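Local coordinates for protein cortical-lytic enzyme (Bacillus cereus, PDB 4S3J) that acts as an N-acetylglucosaminidase on spore cortex peptidoglycan during germination, probably cleaving partially degraded material and recognising muramic acid delta-lactam, at residues S187-T201 / D226-R240. Numbering follows the deposited sequence.
Sequences SVILRDATIQNKFIT and DREAYNRFLRNVKIR
D226 OD1 is gripped by two nitrogens of R191, NE at 2.8 Å and NH2 at 2.9 Å, a side-on salt bridge with OD1 in the guanidinium plane. The carboxylate stands nearly upright to that plane, at 80°; NE meets the syn lone pair, and NH2 comes in from above the carboxylate plane. The other oxygen, OD2, lies 2.8 Å from S187 OG. This clasp ties two neighbouring outer helices of the family 18 TIM barrel, joining the C-terminal part of 183-191 to the N-terminal end of 227-240, near the kink where 187-191 gives way to 193-201; the strand 214-218 runs between them in sequence. Helix 193-201 meets 227-240 further on, through Q196, F199, I200 and T201.

Next to the clasp, L190 lies against A229 and the CB of Y230, and its CD2 presses on F233 CB. F233 is a knob among L190, Q196, F199 and I200, with V237 CG2 over one face of its ring and F217 of the strand meeting it edge-to-face. The Q196 amide stands at that ring's rim, turned 74° from it. With CG anti to the backbone N and the chain extended, Q196 bridges three ways: NE2 donates almost straight, at 177°, to I189 O, OE1 takes N236 ND2 at 2.9 Å, and a water joins NE2 to L190 O and A229 O.

I200 is the reciprocal knob, set among F233, N236, V237 and R240. R240, bent at chi3, lays one guanidinium face over I200 CG2, while its NH2 donates edge-on to T201 OG1 at 3.0 Å.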
ATOM      1  N   SER A 187      19.570  12.899  17.401  1.00 23.78           N
ATOM      2  CA  SER A 187      19.902  13.574  18.651  1.00 25.02           C
ATOM      3  C   SER A 187      20.556  14.922  18.373  1.00 21.46           C
ATOM      4  O   SER A 187      20.280  15.908  19.064  1.00 24.36           O
ATOM      5  CB  SER A 187      20.799  12.702  19.525  1.00 29.58           C
ATOM      6  OG  SER A 187      20.034  11.642  20.096  1.00 25.54           O
ATOM      7  N   VAL A 188      21.424  14.981  17.367  1.00 21.92           N
ATOM      8  CA  VAL A 188      22.032  16.260  17.014  1.00 24.26           C
ATOM      9  C   VAL A 188      20.968  17.240  16.536  1.00 22.80           C
ATOM     10  O   VAL A 188      20.853  18.338  17.063  1.00 27.36           O
ATOM     11  CB  VAL A 188      23.130  16.107  15.927  1.00 25.14           C
ATOM     12  CG1 VAL A 188      23.655  17.467  15.519  1.00 25.22           C
ATOM     13  CG2 VAL A 188      24.271  15.243  16.442  1.00 27.82           C
ATOM     14  N   ILE A 189      20.193  16.836  15.537  1.00 21.12           N
ATOM     15  CA  ILE A 189      19.195  17.712  14.920  1.00 23.79           C
ATOM     16  C   ILE A 189      18.082  18.124  15.877  1.00 22.30           C
ATOM     17  O   ILE A 189      17.618  19.264  15.834  1.00 27.79           O
ATOM     18  CB  ILE A 189      18.590  17.052  13.670  1.00 25.45           C
ATOM     19  CG1 ILE A 189      19.673  16.995  12.588  1.00 29.75           C
ATOM     20  CG2 ILE A 189      17.387  17.842  13.152  1.00 32.04           C
ATOM     21  CD1 ILE A 189      19.270  16.229  11.353  1.00 36.50           C
ATOM     22  N   LEU A 190      17.656  17.208  16.739  1.00 24.94           N
ATOM     23  CA  LEU A 190      16.544  17.509  17.642  1.00 27.68           C
ATOM     24  C   LEU A 190      16.982  18.286  18.892  1.00 32.98           C
ATOM     25  O   LEU A 190      16.130  18.832  19.603  1.00 31.78           O
ATOM     26  CB  LEU A 190      15.834  16.216  18.050  1.00 27.78           C
ATOM     27  CG  LEU A 190      15.164  15.449  16.905  1.00 24.05           C
ATOM     28  CD1 LEU A 190      14.549  14.169  17.439  1.00 27.65           C
ATOM     29  CD2 LEU A 190      14.108  16.291  16.177  1.00 29.50           C
ATOM     30  N   ARG A 191      18.287  18.350  19.164  1.00 25.91           N
ATOM     31  CA  ARG A 191      18.751  18.991  20.396  1.00 25.82           C
ATOM     32  C   ARG A 191      19.540  20.280  20.212  1.00 36.68           C
ATOM     33  O   ARG A 191      19.646  21.056  21.158  1.00 34.97           O
ATOM     34  CB  ARG A 191      19.606  18.026  21.222  1.00 26.20           C
ATOM     35  CG  ARG A 191      18.842  16.801  21.689  1.00 27.84           C
ATOM     36  CD  ARG A 191      19.697  15.889  22.578  1.00 29.76           C
ATOM     37  NE  ARG A 191      18.896  14.754  23.017  1.00 28.71           N
ATOM     38  CZ  ARG A 191      19.111  14.036  24.111  1.00 31.05           C
ATOM     39  NH1 ARG A 191      20.090  14.350  24.954  1.00 24.87           N
ATOM     40  NH2 ARG A 191      18.288  13.042  24.404  1.00 33.99           N
ATOM     41  N   ASP A 192      20.077  20.531  19.024  1.00 32.41           N
ATOM     42  CA  ASP A 192      20.865  21.742  18.805  1.00 30.31           C
ATOM     43  C   ASP A 192      20.071  22.771  18.012  1.00 34.42           C
ATOM     44  O   ASP A 192      19.747  22.552  16.846  1.00 33.61           O
ATOM     45  CB  ASP A 192      22.174  21.424  18.087  1.00 28.51           C
ATOM     46  CG  ASP A 192      23.082  22.612  18.038  1.00 39.90           C
ATOM     47  OD1 ASP A 192      23.836  22.814  19.008  1.00 40.54           O
ATOM     48  OD2 ASP A 192      23.001  23.374  17.059  1.00 28.51           O
ATOM     49  N   ALA A 193      19.758  23.900  18.645  1.00 32.15           N
ATOM     50  CA  ALA A 193      18.853  24.859  18.040  1.00 36.43           C
ATOM     51  C   ALA A 193      19.440  25.494  16.779  1.00 28.81           C
ATOM     52  O   ALA A 193      18.718  25.742  15.810  1.00 31.35           O
ATOM     53  CB  ALA A 193      18.482  25.936  19.053  1.00 48.80           C
ATOM     54  N   THR A 194      20.742  25.762  16.792  1.00 31.23           N
ATOM     55  CA  THR A 194      21.389  26.396  15.645  1.00 29.93           C
ATOM     56  C   THR A 194      21.336  25.505  14.400  1.00 37.74           C
ATOM     57  O   THR A 194      20.978  25.970  13.313  1.00 31.57           O
ATOM     58  CB  THR A 194      22.835  26.746  15.964  1.00 33.11           C
ATOM     59  OG1 THR A 194      22.847  27.669  17.061  1.00 34.04           O
ATOM     60  CG2 THR A 194      23.525  27.375  14.755  1.00 33.92           C
ATOM     61  N   ILE A 195      21.695  24.235  14.558  1.00 30.34           N
ATOM     62  CA  ILE A 195      21.630  23.282  13.449  1.00 25.88           C
ATOM     63  C   ILE A 195      20.188  23.072  13.003  1.00 26.48           C
ATOM     64  O   ILE A 195      19.913  23.061  11.807  1.00 27.15           O
ATOM     65  CB  ILE A 195      22.256  21.938  13.848  1.00 23.80           C
ATOM     66  CG1 ILE A 195      23.768  22.109  14.033  1.00 32.33           C
ATOM     67  CG2 ILE A 195      21.976  20.856  12.806  1.00 26.14           C
ATOM     68  CD1 ILE A 195      24.447  20.937  14.657  1.00 31.91           C
ATOM     69  N   GLN A 196      19.267  22.938  13.952  1.00 23.52           N
ATOM     70  CA  GLN A 196      17.866  22.694  13.601  1.00 23.67           C
ATOM     71  C   GLN A 196      17.300  23.876  12.811  1.00 23.48           C
ATOM     72  O   GLN A 196      16.530  23.697  11.881  1.00 23.41           O
ATOM     73  CB  GLN A 196      17.024  22.423  14.852  1.00 28.90           C
ATOM     74  CG  GLN A 196      15.594  22.049  14.541  1.00 24.61           C
ATOM     75  CD  GLN A 196      14.777  21.764  15.785  1.00 25.47           C
ATOM     76  OE1 GLN A 196      13.782  22.437  16.050  1.00 28.46           O
ATOM     77  NE2 GLN A 196      15.168  20.744  16.531  1.00 28.99           N
ATOM     78  N   ASN A 197      17.691  25.099  13.174  1.00 27.22           N
ATOM     79  CA  ASN A 197      17.185  26.268  12.463  1.00 29.19           C
ATOM     80  C   ASN A 197      17.668  26.288  11.014  1.00 30.39           C
ATOM     81  O   ASN A 197      16.897  26.567  10.090  1.00 31.86           O
ATOM     82  CB  ASN A 197      17.624  27.549  13.181  1.00 33.77           C
ATOM     83  CG  ASN A 197      17.180  28.801  12.458  1.00 62.85           C
ATOM     84  OD1 ASN A 197      15.987  29.042  12.291  1.00 80.36           O
ATOM     85  ND2 ASN A 197      18.144  29.599  12.006  1.00 69.28           N
ATOM     86  N   LYS A 198      18.937  25.947  10.825  1.00 27.65           N
ATOM     87  CA  LYS A 198      19.526  25.843   9.492  1.00 34.15           C
ATOM     88  C   LYS A 198      18.860  24.729   8.694  1.00 29.61           C
ATOM     89  O   LYS A 198      18.577  24.876   7.509  1.00 28.42           O
ATOM     90  CB  LYS A 198      21.026  25.566   9.591  1.00 40.21           C
ATOM     91  CG  LYS A 198      21.723  25.372   8.244  1.00 54.81           C
ATOM     92  CD  LYS A 198      23.244  25.284   8.391  1.00 63.62           C
ATOM     93  CE  LYS A 198      23.902  24.880   7.070  1.00 57.77           C
ATOM     94  NZ  LYS A 198      25.283  24.324   7.247  1.00 43.09           N
ATOM     95  N   PHE A 199      18.612  23.622   9.377  1.00 26.18           N
ATOM     96  CA  PHE A 199      17.957  22.450   8.787  1.00 21.95           C
ATOM     97  C   PHE A 199      16.589  22.815   8.231  1.00 25.79           C
ATOM     98  O   PHE A 199      16.276  22.507   7.067  1.00 26.95           O
ATOM     99  CB  PHE A 199      17.858  21.345   9.856  1.00 24.79           C
ATOM    100  CG  PHE A 199      17.376  19.996   9.350  1.00 21.45           C
ATOM    101  CD1 PHE A 199      17.973  19.388   8.253  1.00 22.59           C
ATOM    102  CD2 PHE A 199      16.390  19.319  10.026  1.00 22.09           C
ATOM    103  CE1 PHE A 199      17.555  18.144   7.814  1.00 26.22           C
ATOM    104  CE2 PHE A 199      15.963  18.065   9.593  1.00 21.62           C
ATOM    105  CZ  PHE A 199      16.571  17.478   8.490  1.00 20.99           C
ATOM    106  N   ILE A 200      15.766  23.463   9.047  1.00 24.88           N
ATOM    107  CA  ILE A 200      14.414  23.811   8.612  1.00 24.72           C
ATOM    108  C   ILE A 200      14.486  24.801   7.449  1.00 27.03           C
ATOM    109  O   ILE A 200      13.730  24.708   6.496  1.00 26.73           O
ATOM    110  CB  ILE A 200      13.575  24.395   9.772  1.00 25.61           C
ATOM    111  CG1 ILE A 200      13.382  23.328  10.846  1.00 30.27           C
ATOM    112  CG2 ILE A 200      12.228  24.898   9.270  1.00 28.32           C
ATOM    113  CD1 ILE A 200      12.723  23.811  12.101  1.00 30.97           C
ATOM    114  N   THR A 201      15.415  25.748   7.522  1.00 29.06           N
ATOM    115  CA  THR A 201      15.608  26.684   6.422  1.00 25.27           C
ATOM    116  C   THR A 201      15.939  25.952   5.123  1.00 27.44           C
ATOM    117  O   THR A 201      15.358  26.249   4.077  1.00 28.54           O
ATOM    118  CB  THR A 201      16.729  27.696   6.761  1.00 29.01           C
ATOM    119  OG1 THR A 201      16.285  28.531   7.835  1.00 29.60           O
ATOM    120  CG2 THR A 201      17.058  28.575   5.576  1.00 35.42           C
ATOM    121  N   ASP A 226      14.356  11.327  23.070  1.00 27.81           N
ATOM    122  CA  ASP A 226      14.082  12.386  22.106  1.00 27.90           C
ATOM    123  C   ASP A 226      12.611  12.462  21.692  1.00 25.15           C
ATOM    124  O   ASP A 226      12.278  13.183  20.752  1.00 24.97           O
ATOM    125  CB  ASP A 226      14.953  12.187  20.860  1.00 23.03           C
ATOM    126  CG  ASP A 226      16.403  12.564  21.103  1.00 24.55           C
ATOM    127  OD1 ASP A 226      16.642  13.396  22.004  1.00 27.94           O
ATOM    128  OD2 ASP A 226      17.288  12.031  20.384  1.00 25.20           O
ATOM    129  N   ARG A 227      11.742  11.727  22.380  1.00 24.95           N
ATOM    130  CA  ARG A 227      10.304  11.740  22.057  1.00 24.09           C
ATOM    131  C   ARG A 227       9.762  13.170  22.005  1.00 22.93           C
ATOM    132  O   ARG A 227       9.231  13.616  20.983  1.00 25.34           O
ATOM    133  CB  ARG A 227       9.510  10.914  23.082  1.00 25.48           C
ATOM    134  CG  ARG A 227       8.007  10.869  22.824  1.00 29.87           C
ATOM    135  CD  ARG A 227       7.270  10.042  23.884  1.00 27.67           C
ATOM    136  NE  ARG A 227       7.546  10.548  25.220  1.00 31.80           N
ATOM    137  CZ  ARG A 227       6.955  11.606  25.758  1.00 38.06           C
ATOM    138  NH1 ARG A 227       6.047  12.285  25.073  1.00 37.69           N
ATOM    139  NH2 ARG A 227       7.299  11.998  26.981  1.00 37.53           N
ATOM    140  N   GLU A 228       9.924  13.908  23.098  1.00 25.61           N
ATOM    141  CA  GLU A 228       9.368  15.254  23.147  1.00 29.87           C
ATOM    142  C   GLU A 228      10.154  16.234  22.267  1.00 28.41           C
ATOM    143  O   GLU A 228       9.556  17.158  21.713  1.00 26.18           O
ATOM    144  CB  GLU A 228       9.302  15.752  24.592  1.00 36.41           C
ATOM    145  CG  GLU A 228       8.747  17.156  24.724  1.00 48.48           C
ATOM    146  CD  GLU A 228       7.371  17.325  24.086  1.00 59.65           C
ATOM    147  OE1 GLU A 228       6.574  16.353  24.056  1.00 49.22           O
ATOM    148  OE2 GLU A 228       7.103  18.446  23.601  1.00 43.33           O
ATOM    149  N   ALA A 229      11.471  16.031  22.120  1.00 26.45           N
ATOM    150  CA  ALA A 229      12.275  16.858  21.213  1.00 24.44           C
ATOM    151  C   ALA A 229      11.817  16.682  19.752  1.00 22.92           C
ATOM    152  O   ALA A 229      11.853  17.625  18.959  1.00 27.41           O
ATOM    153  CB  ALA A 229      13.773  16.535  21.362  1.00 23.67           C
ATOM    154  N   TYR A 230      11.391  15.476  19.391  1.00 22.85           N
ATOM    155  CA  TYR A 230      10.849  15.234  18.056  1.00 23.04           C
ATOM    156  C   TYR A 230       9.510  15.976  17.911  1.00 22.27           C
ATOM    157  O   TYR A 230       9.262  16.640  16.902  1.00 23.81           O
ATOM    158  CB  TYR A 230      10.665  13.727  17.809  1.00 22.04           C
ATOM    159  CG  TYR A 230      10.333  13.310  16.382  1.00 21.07           C
ATOM    160  CD1 TYR A 230      10.437  14.196  15.311  1.00 23.82           C
ATOM    161  CD2 TYR A 230       9.911  12.022  16.113  1.00 23.64           C
ATOM    162  CE1 TYR A 230      10.132  13.799  14.011  1.00 25.84           C
ATOM    163  CE2 TYR A 230       9.594  11.616  14.806  1.00 23.27           C
ATOM    164  CZ  TYR A 230       9.716  12.512  13.767  1.00 21.38           C
ATOM    165  OH  TYR A 230       9.416  12.135  12.480  1.00 21.82           O
ATOM    166  N   ASN A 231       8.651  15.864  18.918  1.00 24.88           N
ATOM    167  CA  ASN A 231       7.398  16.626  18.919  1.00 23.37           C
ATOM    168  C   ASN A 231       7.650  18.119  18.750  1.00 24.59           C
ATOM    169  O   ASN A 231       6.995  18.773  17.943  1.00 27.43           O
ATOM    170  CB  ASN A 231       6.589  16.383  20.201  1.00 29.57           C
ATOM    171  CG  ASN A 231       6.127  14.960  20.340  1.00 28.82           C
ATOM    172  OD1 ASN A 231       5.996  14.239  19.347  1.00 26.26           O
ATOM    173  ND2 ASN A 231       5.861  14.538  21.575  1.00 28.13           N
ATOM    174  N   ARG A 232       8.622  18.664  19.485  1.00 27.19           N
ATOM    175  CA  ARG A 232       8.937  20.088  19.369  1.00 26.36           C
ATOM    176  C   ARG A 232       9.465  20.438  17.992  1.00 28.43           C
ATOM    177  O   ARG A 232       9.136  21.486  17.448  1.00 25.16           O
ATOM    178  CB  ARG A 232       9.964  20.532  20.413  1.00 29.96           C
ATOM    179  CG  ARG A 232       9.509  20.502  21.845  1.00 49.22           C
ATOM    180  CD  ARG A 232      10.443  21.348  22.688  1.00 53.94           C
ATOM    181  NE  ARG A 232      11.803  20.806  22.686  1.00 32.78           N
ATOM    182  CZ  ARG A 232      12.250  19.890  23.541  1.00 44.90           C
ATOM    183  NH1 ARG A 232      11.447  19.415  24.488  1.00 49.86           N
ATOM    184  NH2 ARG A 232      13.504  19.454  23.457  1.00 45.25           N
ATOM    185  N   PHE A 233      10.311  19.577  17.428  1.00 22.73           N
ATOM    186  CA  PHE A 233      10.784  19.810  16.075  1.00 25.11           C
ATOM    187  C   PHE A 233       9.607  19.875  15.099  1.00 26.90           C
ATOM    188  O   PHE A 233       9.544  20.767  14.258  1.00 22.97           O
ATOM    189  CB  PHE A 233      11.771  18.713  15.651  1.00 23.86           C
ATOM    190  CG  PHE A 233      12.111  18.737  14.191  1.00 25.93           C
ATOM    191  CD1 PHE A 233      12.855  19.771  13.655  1.00 27.79           C
ATOM    192  CD2 PHE A 233      11.702  17.705  13.352  1.00 23.29           C
ATOM    193  CE1 PHE A 233      13.179  19.791  12.312  1.00 24.93           C
ATOM    194  CE2 PHE A 233      12.031  17.719  12.005  1.00 26.86           C
ATOM    195  CZ  PHE A 233      12.767  18.761  11.488  1.00 24.13           C
ATOM    196  N   LEU A 234       8.673  18.938  15.210  1.00 23.89           N
ATOM    197  CA  LEU A 234       7.542  18.927  14.293  1.00 21.70           C
ATOM    198  C   LEU A 234       6.707  20.194  14.464  1.00 24.33           C
ATOM    199  O   LEU A 234       6.284  20.781  13.463  1.00 23.87           O
ATOM    200  CB  LEU A 234       6.694  17.674  14.498  1.00 21.29           C
ATOM    201  CG  LEU A 234       7.377  16.362  14.074  1.00 22.76           C
ATOM    202  CD1 LEU A 234       6.523  15.217  14.556  1.00 25.40           C
ATOM    203  CD2 LEU A 234       7.605  16.280  12.558  1.00 21.78           C
ATOM    204  N   ARG A 235       6.534  20.670  15.704  1.00 26.61           N
ATOM    205  CA  ARG A 235       5.817  21.919  15.900  1.00 27.98           C
ATOM    206  C   ARG A 235       6.582  23.060  15.250  1.00 29.62           C
ATOM    207  O   ARG A 235       5.989  23.923  14.623  1.00 26.87           O
ATOM    208  CB  ARG A 235       5.586  22.238  17.389  1.00 27.57           C
ATOM    209  CG  ARG A 235       4.812  21.182  18.154  1.00 34.15           C
ATOM    210  CD  ARG A 235       4.559  21.545  19.618  1.00 37.07           C
ATOM    211  NE  ARG A 235       3.934  20.414  20.305  1.00 40.60           N
ATOM    212  CZ  ARG A 235       4.530  19.635  21.205  1.00 46.45           C
ATOM    213  NH1 ARG A 235       5.780  19.872  21.596  1.00 35.68           N
ATOM    214  NH2 ARG A 235       3.861  18.615  21.735  1.00 40.32           N
ATOM    215  N   ASN A 236       7.909  23.065  15.388  1.00 24.89           N
ATOM    216  CA  ASN A 236       8.702  24.148  14.810  1.00 25.30           C
ATOM    217  C   ASN A 236       8.588  24.193  13.289  1.00 26.02           C
ATOM    218  O   ASN A 236       8.489  25.266  12.704  1.00 28.97           O
ATOM    219  CB  ASN A 236      10.169  24.017  15.202  1.00 24.81           C
ATOM    220  CG  ASN A 236      10.419  24.332  16.674  1.00 28.90           C
ATOM    221  OD1 ASN A 236       9.585  24.944  17.351  1.00 31.68           O
ATOM    222  ND2 ASN A 236      11.570  23.895  17.178  1.00 30.29           N
ATOM    223  N   VAL A 237       8.608  23.028  12.644  1.00 26.06           N
ATOM    224  CA  VAL A 237       8.443  22.982  11.195  1.00 22.86           C
ATOM    225  C   VAL A 237       7.035  23.425  10.796  1.00 23.18           C
ATOM    226  O   VAL A 237       6.876  24.238   9.888  1.00 26.84           O
ATOM    227  CB  VAL A 237       8.701  21.564  10.628  1.00 22.00           C
ATOM    228  CG1 VAL A 237       8.414  21.534   9.131  1.00 23.02           C
ATOM    229  CG2 VAL A 237      10.143  21.131  10.901  1.00 22.29           C
ATOM    230  N   LYS A 238       6.029  22.874  11.473  1.00 24.52           N
ATOM    231  CA  LYS A 238       4.626  23.173  11.160  1.00 26.66           C
ATOM    232  C   LYS A 238       4.372  24.674  11.213  1.00 25.68           C
ATOM    233  O   LYS A 238       3.727  25.241  10.325  1.00 28.65           O
ATOM    234  CB  LYS A 238       3.693  22.450  12.131  1.00 26.02           C
ATOM    235  CG  LYS A 238       2.214  22.717  11.863  1.00 29.19           C
ATOM    236  CD  LYS A 238       1.796  22.232  10.512  1.00 40.85           C
ATOM    237  CE  LYS A 238       0.324  22.460  10.299  1.00 56.12           C
ATOM    238  NZ  LYS A 238      -0.001  22.273   8.871  1.00 62.61           N
ATOM    239  N   ILE A 239       4.896  25.325  12.239  1.00 27.47           N
ATOM    240  CA  ILE A 239       4.638  26.748  12.379  1.00 33.42           C
ATOM    241  C   ILE A 239       5.284  27.534  11.241  1.00 29.90           C
ATOM    242  O   ILE A 239       4.715  28.513  10.792  1.00 31.90           O
ATOM    243  CB  ILE A 239       5.147  27.274  13.740  1.00 33.07           C
ATOM    244  CG1 ILE A 239       4.308  26.687  14.881  1.00 31.92           C
ATOM    245  CG2 ILE A 239       5.114  28.799  13.789  1.00 38.03           C
ATOM    246  CD1 ILE A 239       4.965  26.816  16.258  1.00 39.16           C
ATOM    247  N   ARG A 240       6.410  27.058  10.706  1.00 28.83           N
ATOM    248  CA  ARG A 240       7.099  27.811   9.663  1.00 25.57           C
ATOM    249  C   ARG A 240       6.741  27.451   8.237  1.00 26.34           C
ATOM    250  O   ARG A 240       7.176  28.140   7.321  1.00 38.83           O
ATOM    251  CB  ARG A 240       8.619  27.643   9.810  1.00 29.46           C
ATOM    252  CG  ARG A 240       9.215  28.409  10.987  1.00 36.24           C
ATOM    253  CD  ARG A 240      10.709  28.136  11.161  1.00 42.71           C
ATOM    254  NE  ARG A 240      11.500  28.583  10.015  1.00 39.19           N
ATOM    255  CZ  ARG A 240      12.822  28.439   9.914  1.00 46.92           C
ATOM    256  NH1 ARG A 240      13.512  27.876  10.902  1.00 33.20           N
ATOM    257  NH2 ARG A 240      13.460  28.865   8.829  1.00 38.85           N
TER
HETATM  258  O   HOH W   1      13.555  19.632  19.062  1.00 22.21           O